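Zebrafish RNase5 (Danio rerio, PDB 3LJE) is a ribonuclease of the pancreatic RNase/angiogenin family that probably hydrolyses RNA. Local coordinates at residues K35-G40 and D44-N49; T50-T55 and V117-G122; K56-T61 and P79-T84. One frame throughout, in Å; residues are numbered along the deposited sequence.

Contact 1: K35-G40 and D44-N49; sequences KKITAG and DCKEVN. With ACT (acetate ion), chain B; SO4 (sulfate ion), chain C.
Asp44 meets Ala39 through its backbone: its O accepts the N-H of Ala39 at 2.9 Å, with 168° at the hydrogen, although the donor stands above the carbonyl plane. The same carbonyl lies against CB of Thr38, and the two beta carbons, Asp44 CB and Ala39 CB, touch at 4.0 Å. The carboxylate does not work on this loop; OD1 of Asp44 forms a salt bridge with Arg92. Cys45 turns its side chain away and anchors the segment through a disulfide to Cys96. Lys46 follows as the main partner of the loop. Its N-H gives to a water that in turn donates to Ile37 O, so the backbones are joined through solvent here. CB sits on the carbonyl carbon of Thr38, and further out CD of Lys46 rests on CG2 of Ile37 at 3.5 Å. CG stands opposite the backbone N (chi1 -177°) and the rest of the chain is fully extended, which carries NZ past the isoleucine. The segment spells out the Cys-Lys-x-x-Asn-Thr-Phe signature of pancreatic ribonucleases, completed by Thr50 and Phe51, and in relatives its lysine is catalytic; Lys46 probably has the same role. NZ of Lys46 gives to O4 of a bound sulfate at 3.1 Å and to a second water, which donates to Thr38 O. The same Lys46 NZ also gives to OD1 of Asn49 at 2.8 Å, in the plane of the amide and on a lone pair. That amide, at the start of strand 48-52, is fixed at both ends: ND2 of Asn49 donates to Gln17 O in helix 8-18, while Ile37 crosses it at about a right angle, with CG2 of Ile37 3.7 Å from Asn49 OD1.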
# COMPACT_ATOMS: atom_id res chain seq x y z
N LYS A 35 5.73 -6.86 8.74
CA LYS A 35 4.53 -7.17 7.87
C LYS A 35 5.00 -8.13 6.80
O LYS A 35 4.22 -8.58 5.91
CB LYS A 35 3.96 -5.86 7.25
CG LYS A 35 3.34 -4.80 8.32
CD LYS A 35 3.23 -3.41 7.63
CE LYS A 35 2.92 -2.26 8.67
NZ LYS A 35 1.51 -2.38 9.09
N LYS A 36 6.26 -8.51 6.87
CA LYS A 36 6.77 -9.45 5.90
C LYS A 36 6.53 -9.05 4.43
O LYS A 36 6.12 -9.88 3.56
CB LYS A 36 6.15 -10.84 6.15
CG LYS A 36 6.46 -11.36 7.56
CD LYS A 36 6.18 -12.93 7.60
CE LYS A 36 6.98 -13.67 8.68
NZ LYS A 36 6.88 -12.99 9.99
N ILE A 37 6.87 -7.81 4.10
CA ILE A 37 6.59 -7.36 2.75
C ILE A 37 7.84 -7.57 1.92
O ILE A 37 8.82 -6.85 2.12
CB ILE A 37 6.25 -5.89 2.77
CG1 ILE A 37 5.00 -5.77 3.66
CG2 ILE A 37 5.97 -5.32 1.29
CD1 ILE A 37 4.70 -4.30 3.97
N THR A 38 7.79 -8.56 1.03
CA THR A 38 8.97 -8.86 0.16
C THR A 38 8.63 -8.67 -1.29
O THR A 38 7.51 -8.35 -1.61
CB THR A 38 9.41 -10.33 0.36
OG1 THR A 38 8.33 -11.17 0.02
CG2 THR A 38 9.77 -10.60 1.76
N ALA A 39 9.62 -8.87 -2.16
CA ALA A 39 9.38 -8.77 -3.58
C ALA A 39 8.75 -10.11 -3.97
O ALA A 39 9.43 -11.14 -3.92
CB ALA A 39 10.65 -8.53 -4.37
N GLY A 40 7.48 -10.12 -4.31
CA GLY A 40 6.70 -11.30 -4.70
C GLY A 40 7.25 -12.73 -4.43
O GLY A 40 8.05 -13.25 -5.19
N ASP A 44 13.38 -11.62 -1.56
CA ASP A 44 14.11 -10.43 -1.96
C ASP A 44 13.44 -9.19 -1.29
O ASP A 44 12.25 -9.21 -0.92
CB ASP A 44 14.11 -10.26 -3.49
CG ASP A 44 14.52 -11.56 -4.24
OD1 ASP A 44 15.50 -12.21 -3.78
OD2 ASP A 44 13.87 -11.90 -5.28
N CYS A 45 14.25 -8.16 -1.10
CA CYS A 45 13.83 -6.90 -0.51
C CYS A 45 13.00 -6.22 -1.56
O CYS A 45 13.41 -6.11 -2.72
CB CYS A 45 15.02 -6.00 -0.24
SG CYS A 45 16.18 -6.66 1.03
N LYS A 46 11.79 -5.83 -1.18
CA LYS A 46 10.93 -5.12 -2.10
C LYS A 46 11.54 -3.69 -2.26
O LYS A 46 11.98 -3.01 -1.31
CB LYS A 46 9.51 -5.13 -1.50
CG LYS A 46 8.54 -4.48 -2.43
CD LYS A 46 7.08 -4.68 -1.98
CE LYS A 46 6.10 -3.88 -2.88
NZ LYS A 46 4.69 -3.97 -2.38
N GLU A 47 11.61 -3.25 -3.51
CA GLU A 47 12.20 -1.95 -3.81
C GLU A 47 11.43 -0.73 -3.25
O GLU A 47 12.04 0.20 -2.75
CB GLU A 47 12.28 -1.79 -5.37
CG GLU A 47 13.19 -2.70 -6.01
CD GLU A 47 14.66 -2.26 -5.87
OE1 GLU A 47 15.53 -3.07 -6.24
OE2 GLU A 47 14.96 -1.14 -5.42
N VAL A 48 10.11 -0.74 -3.39
CA VAL A 48 9.32 0.50 -3.00
C VAL A 48 7.99 0.04 -2.44
O VAL A 48 7.33 -0.86 -2.99
CB VAL A 48 9.23 1.56 -4.12
CG1 VAL A 48 8.31 2.69 -3.70
CG2 VAL A 48 10.61 2.11 -4.46
N ASN A 49 7.55 0.62 -1.30
CA ASN A 49 6.24 0.20 -0.85
C ASN A 49 5.64 1.39 -0.08
O ASN A 49 6.22 1.90 0.91
CB ASN A 49 6.36 -1.00 0.12
CG ASN A 49 5.01 -1.53 0.54
OD1 ASN A 49 4.41 -2.35 -0.17
ND2 ASN A 49 4.47 -1.01 1.69
C ACT B . 4.44 -10.50 0.42
O ACT B . 3.46 -11.23 0.72
OXT ACT B . 4.44 -9.25 0.46
CH3 ACT B . 5.72 -11.20 -0.02
S SO4 C . 0.93 -3.97 -4.87
O1 SO4 C . 1.68 -2.77 -5.60
O2 SO4 C . -0.56 -3.68 -4.51
O3 SO4 C . 1.00 -5.20 -5.77
O4 SO4 C . 1.82 -4.25 -3.59
O HOH W 1 11.32 -6.30 1.63
O HOH W 2 4.87 -7.03 -2.62

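Contact 2: T50-T55 and V117-G122; sequences TFIQAT and VHYDEG. With SO4 (sulfate ion), chain C; SO4 (sulfate ion), chain D.
Two hydrogen bonds tie Glu121 to Thr50, one for each carboxylate oxygen. OE2 of Glu121 takes the backbone N-H of Thr50 at 2.7 Å, on its syn side and 17° out of the carboxylate plane. OE1 of Glu121 takes the hydroxyl OG1 of Thr50 in a very short bond of 2.5 Å. Thr50 can offer both donors together because chi1 of -59° puts OG1 beside its own backbone N; Glu121 answers with a chain bent at chi2, which swings the carboxylate over to the strand. Gripped at both oxygens, the carboxylate has little freedom to turn. OG1 of Thr50 is also hydrogen-bonded to Thr84 OG1 on the neighbouring strand.

The apolar part centres on the Tyr119 ring. Thr50 and Ile52 come obliquely to the same side of it, Thr50 CB 3.5 Å from CE2 of Tyr119 near one edge and Ile52 CD1 3.9 Å from CD1 of Tyr119 near the other. CG2 of Thr50 also packs against the phenol OH of Tyr119. Helix 8-18 adds Phe14 and His18, whose ring meets that of the tyrosine.

Anion binding completes the set. The backbone N of Tyr119 donates an almost straight bond of 3.0 Å to O2 of a sulfate, and ND1 of His118 lies 3.2 Å from that O2. His18 and Lys46 also bond this ion.

His18, Lys46 and the nearby His118 round one sulfate are consistent with the phosphate-binding active centre of pancreatic ribonucleases. Thr50 probably corresponds to the threonine that reads pyrimidines in relatives, and its capture by Glu121, just after strand 115-119, recalls the obstructed base site of mammalian angiogenins.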
# COMPACT_ATOMS: atom_id res chain seq x y z
N THR A 50 4.47 1.81 -0.54
CA THR A 50 3.84 2.89 0.15
C THR A 50 2.76 2.45 1.13
O THR A 50 1.85 1.66 0.81
CB THR A 50 3.17 3.82 -0.97
OG1 THR A 50 4.23 4.24 -1.80
CG2 THR A 50 2.33 5.04 -0.31
N PHE A 51 2.75 3.12 2.29
CA PHE A 51 1.69 2.95 3.28
C PHE A 51 0.78 4.20 3.29
O PHE A 51 1.27 5.32 3.46
CB PHE A 51 2.32 2.82 4.70
CG PHE A 51 3.14 1.56 4.81
CD1 PHE A 51 2.48 0.33 5.11
CD2 PHE A 51 4.54 1.59 4.59
CE1 PHE A 51 3.27 -0.89 5.18
CE2 PHE A 51 5.30 0.40 4.69
CZ PHE A 51 4.66 -0.82 4.98
N ILE A 52 -0.49 3.98 3.06
CA ILE A 52 -1.45 5.08 3.05
C ILE A 52 -1.80 5.27 4.55
O ILE A 52 -2.25 4.33 5.26
CB ILE A 52 -2.72 4.68 2.32
CG1 ILE A 52 -2.36 4.29 0.83
CG2 ILE A 52 -3.78 5.89 2.40
CD1 ILE A 52 -3.60 3.46 0.20
N GLN A 53 -1.69 6.53 5.01
CA GLN A 53 -2.01 6.84 6.45
C GLN A 53 -3.45 7.10 6.67
O GLN A 53 -3.87 8.22 6.93
CB GLN A 53 -1.11 8.03 6.90
CG GLN A 53 0.35 7.63 6.93
CD GLN A 53 1.18 8.90 7.17
OE1 GLN A 53 1.10 9.83 6.30
NE2 GLN A 53 2.02 8.96 8.29
N ALA A 54 -4.26 6.07 6.54
CA ALA A 54 -5.68 6.24 6.72
C ALA A 54 -6.31 4.95 7.12
O ALA A 54 -5.65 3.92 7.14
CB ALA A 54 -6.32 6.77 5.44
N THR A 55 -7.61 4.98 7.46
CA THR A 55 -8.32 3.76 7.84
C THR A 55 -8.71 2.98 6.62
O THR A 55 -8.87 3.52 5.51
CB THR A 55 -9.65 4.03 8.59
OG1 THR A 55 -10.55 4.72 7.68
CG2 THR A 55 -9.45 4.93 9.82
N VAL A 117 -7.71 -3.80 -4.00
CA VAL A 117 -6.86 -5.00 -4.11
C VAL A 117 -5.48 -4.68 -4.58
O VAL A 117 -4.63 -5.60 -4.71
CB VAL A 117 -7.58 -5.99 -5.14
CG1 VAL A 117 -8.85 -6.48 -4.48
CG2 VAL A 117 -7.90 -5.22 -6.48
N HIS A 118 -5.19 -3.40 -4.92
CA HIS A 118 -3.87 -3.12 -5.43
C HIS A 118 -3.59 -1.63 -5.24
O HIS A 118 -4.51 -0.82 -5.32
CB HIS A 118 -3.87 -3.50 -6.96
CG HIS A 118 -2.68 -3.02 -7.71
ND1 HIS A 118 -1.44 -3.65 -7.63
CD2 HIS A 118 -2.52 -1.95 -8.55
CE1 HIS A 118 -0.57 -2.99 -8.38
NE2 HIS A 118 -1.19 -1.96 -8.95
N TYR A 119 -2.35 -1.32 -4.99
CA TYR A 119 -1.88 0.06 -4.87
C TYR A 119 -0.96 0.35 -6.02
O TYR A 119 0.02 -0.38 -6.25
CB TYR A 119 -1.11 0.29 -3.55
CG TYR A 119 -0.63 1.76 -3.46
CD1 TYR A 119 -1.53 2.77 -3.06
CD2 TYR A 119 0.66 2.14 -3.80
CE1 TYR A 119 -1.15 4.11 -3.00
CE2 TYR A 119 1.05 3.50 -3.69
CZ TYR A 119 0.11 4.45 -3.31
OH TYR A 119 0.47 5.77 -3.22
N ASP A 120 -1.19 1.40 -6.78
CA ASP A 120 -0.28 1.72 -7.88
C ASP A 120 0.84 2.64 -7.38
O ASP A 120 0.58 3.78 -7.04
CB ASP A 120 -1.05 2.39 -9.02
CG ASP A 120 -0.22 2.70 -10.26
OD1 ASP A 120 1.01 2.52 -10.22
OD2 ASP A 120 -0.82 3.13 -11.28
N GLU A 121 2.09 2.13 -7.34
CA GLU A 121 3.22 2.96 -6.83
C GLU A 121 3.61 4.06 -7.82
O GLU A 121 4.26 5.04 -7.44
CB GLU A 121 4.48 2.12 -6.55
CG GLU A 121 4.32 1.10 -5.42
CD GLU A 121 4.23 1.71 -4.02
OE1 GLU A 121 4.50 2.91 -3.87
OE2 GLU A 121 3.88 0.96 -3.08
N GLY A 122 3.25 3.93 -9.09
CA GLY A 122 3.59 5.00 -10.03
C GLY A 122 4.68 4.49 -10.98
O GLY A 122 5.38 3.47 -10.60
S SO4 C . 0.93 -3.97 -4.87
O1 SO4 C . 1.68 -2.77 -5.60
O2 SO4 C . -0.56 -3.68 -4.51
O3 SO4 C . 1.00 -5.20 -5.77
O4 SO4 C . 1.82 -4.25 -3.59
S SO4 D . -12.36 7.44 9.27
O1 SO4 D . -11.42 8.26 8.47
O2 SO4 D . -13.69 8.13 9.29
O3 SO4 D . -12.54 6.04 8.73
O4 SO4 D . -11.70 7.44 10.59

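Contact 3: K56-T61 and P79-T84; sequences KDRITT and PFPVVT
One water is held from both segments: NH2 of Arg58 donates to it at 2.7 Å, and the water donates in turn to the backbone O of Pro79, also at 2.7 Å. It lies in the plane of the guanidinium, at its edge, and over the rim of the Phe80 ring. The guanidinium itself lies flat on that ring, planes only 6° apart and centres 4.2 Å apart. The stack is off-centre, with NH2 of Arg58 nearest CE2 of Phe80 at 3.5 Å, and it counts as a cation-pi contact. The Arg58 chain runs extended as far as CD, then bends at chi3 (72°), and a further turn about the CD-NE bond sets the guanidinium flat on the ring. CD of Pro81 adds a touch at the guanidinium edge.

Deeper in, CG1 of Ile59 comes obliquely to CE2 of Phe80 at 4.0 Å, and both residues pack on Ile52, joining helix 56-60 to strand 80-89 in the core. Were Phe80 an alanine, the Arg58 guanidinium would probably lose the face it stacks on and be freer to swing, and a gap would be likely to open beside Ile59. Charge and aromatic ring thus meet where the helix crosses the strand: the arginine keeps its N-H groups available to water while the ring shields one of its faces.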
# COMPACT_ATOMS: atom_id res chain seq x y z
N LYS A 56 -8.90 1.68 6.79
CA LYS A 56 -9.31 0.90 5.63
C LYS A 56 -10.65 1.34 5.11
O LYS A 56 -10.86 1.36 3.88
CB LYS A 56 -9.39 -0.60 5.95
CG LYS A 56 -10.29 -0.89 7.15
CD LYS A 56 -10.29 -2.40 7.39
CE LYS A 56 -11.29 -2.80 8.51
NZ LYS A 56 -11.01 -4.28 8.77
N ASP A 57 -11.58 1.70 5.98
CA ASP A 57 -12.88 2.13 5.45
C ASP A 57 -12.77 3.41 4.55
O ASP A 57 -13.45 3.50 3.51
CB ASP A 57 -13.89 2.46 6.59
CG ASP A 57 -14.36 1.20 7.35
OD1 ASP A 57 -13.97 0.09 6.97
OD2 ASP A 57 -15.11 1.34 8.34
N ARG A 58 -11.97 4.37 4.96
CA ARG A 58 -11.89 5.59 4.17
C ARG A 58 -11.19 5.29 2.84
O ARG A 58 -11.56 5.82 1.81
CB ARG A 58 -11.10 6.69 4.92
CG ARG A 58 -11.45 8.07 4.21
CD ARG A 58 -11.11 9.33 5.04
NE ARG A 58 -9.65 9.47 5.07
CZ ARG A 58 -8.99 10.23 4.19
NH1 ARG A 58 -9.61 10.93 3.18
NH2 ARG A 58 -7.68 10.35 4.33
N ILE A 59 -10.15 4.49 2.90
CA ILE A 59 -9.41 4.17 1.65
C ILE A 59 -10.39 3.41 0.72
O ILE A 59 -10.36 3.64 -0.51
CB ILE A 59 -8.21 3.29 1.97
CG1 ILE A 59 -7.17 4.14 2.75
CG2 ILE A 59 -7.50 2.78 0.69
CD1 ILE A 59 -6.07 3.23 3.37
N THR A 60 -11.21 2.55 1.30
CA THR A 60 -12.15 1.75 0.46
C THR A 60 -13.13 2.66 -0.33
O THR A 60 -13.62 2.28 -1.41
CB THR A 60 -12.83 0.69 1.37
OG1 THR A 60 -11.79 -0.20 1.81
CG2 THR A 60 -13.95 -0.15 0.62
N THR A 61 -13.44 3.86 0.21
CA THR A 61 -14.32 4.80 -0.54
C THR A 61 -13.73 5.18 -1.90
O THR A 61 -14.47 5.61 -2.77
CB THR A 61 -14.60 6.17 0.25
OG1 THR A 61 -13.38 6.92 0.40
CG2 THR A 61 -15.25 5.84 1.64
N PRO A 79 -6.00 14.46 -2.24
CA PRO A 79 -4.72 13.85 -1.79
C PRO A 79 -4.95 12.98 -0.53
O PRO A 79 -5.94 13.18 0.22
CB PRO A 79 -3.83 15.07 -1.40
CG PRO A 79 -4.42 16.26 -2.23
CD PRO A 79 -5.92 15.97 -2.21
N PHE A 80 -4.12 11.98 -0.39
CA PHE A 80 -4.15 11.19 0.86
C PHE A 80 -2.78 11.33 1.39
O PHE A 80 -1.80 11.50 0.65
CB PHE A 80 -4.39 9.64 0.64
CG PHE A 80 -5.82 9.25 0.68
CD1 PHE A 80 -6.77 9.72 -0.30
CD2 PHE A 80 -6.29 8.38 1.68
CE1 PHE A 80 -8.06 9.30 -0.24
CE2 PHE A 80 -7.58 8.00 1.70
CZ PHE A 80 -8.50 8.43 0.74
N PRO A 81 -2.66 11.24 2.74
CA PRO A 81 -1.34 11.24 3.34
C PRO A 81 -0.68 9.89 3.15
O PRO A 81 -1.29 8.86 3.43
CB PRO A 81 -1.59 11.51 4.82
CG PRO A 81 -2.94 10.90 5.07
CD PRO A 81 -3.59 10.69 3.73
N VAL A 82 0.56 9.86 2.74
CA VAL A 82 1.25 8.58 2.58
C VAL A 82 2.68 8.65 3.05
O VAL A 82 3.30 9.71 3.08
CB VAL A 82 1.31 8.06 1.08
CG1 VAL A 82 -0.20 7.96 0.49
CG2 VAL A 82 2.26 9.00 0.19
N VAL A 83 3.21 7.47 3.40
CA VAL A 83 4.64 7.35 3.68
C VAL A 83 5.16 6.31 2.70
O VAL A 83 4.65 5.15 2.69
CB VAL A 83 4.93 6.85 5.13
CG1 VAL A 83 6.45 6.27 5.17
CG2 VAL A 83 4.65 7.99 6.09
N THR A 84 6.10 6.71 1.85
CA THR A 84 6.72 5.78 0.91
C THR A 84 8.08 5.28 1.38
O THR A 84 8.98 6.11 1.73
CB THR A 84 6.89 6.44 -0.48
OG1 THR A 84 5.57 6.77 -0.95
CG2 THR A 84 7.54 5.46 -1.44
O HOH W 3 -7.16 12.19 2.40

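Strand 48-52 carries contact 1 straight into contact 2: Asn49 CA lies 3.3 Å from Glu121 OE2, and Ile37 packs on Phe51. Their centres are 14 Å apart, yet both reach the same sulfate, contact 1 through Lys46 and contact 2 through Tyr119 N, so together they form two sides of the probable active centre. Contact 3 sits closer to contact 2, about 7 Å between centres, with strands 48-52 and 80-89 paired by probable hydrogen bonds such as Phe51 N to Val83 O at 2.8 Å. Contact 3 is about 20 Å from contact 1, centre to centre, across the middle of the chain.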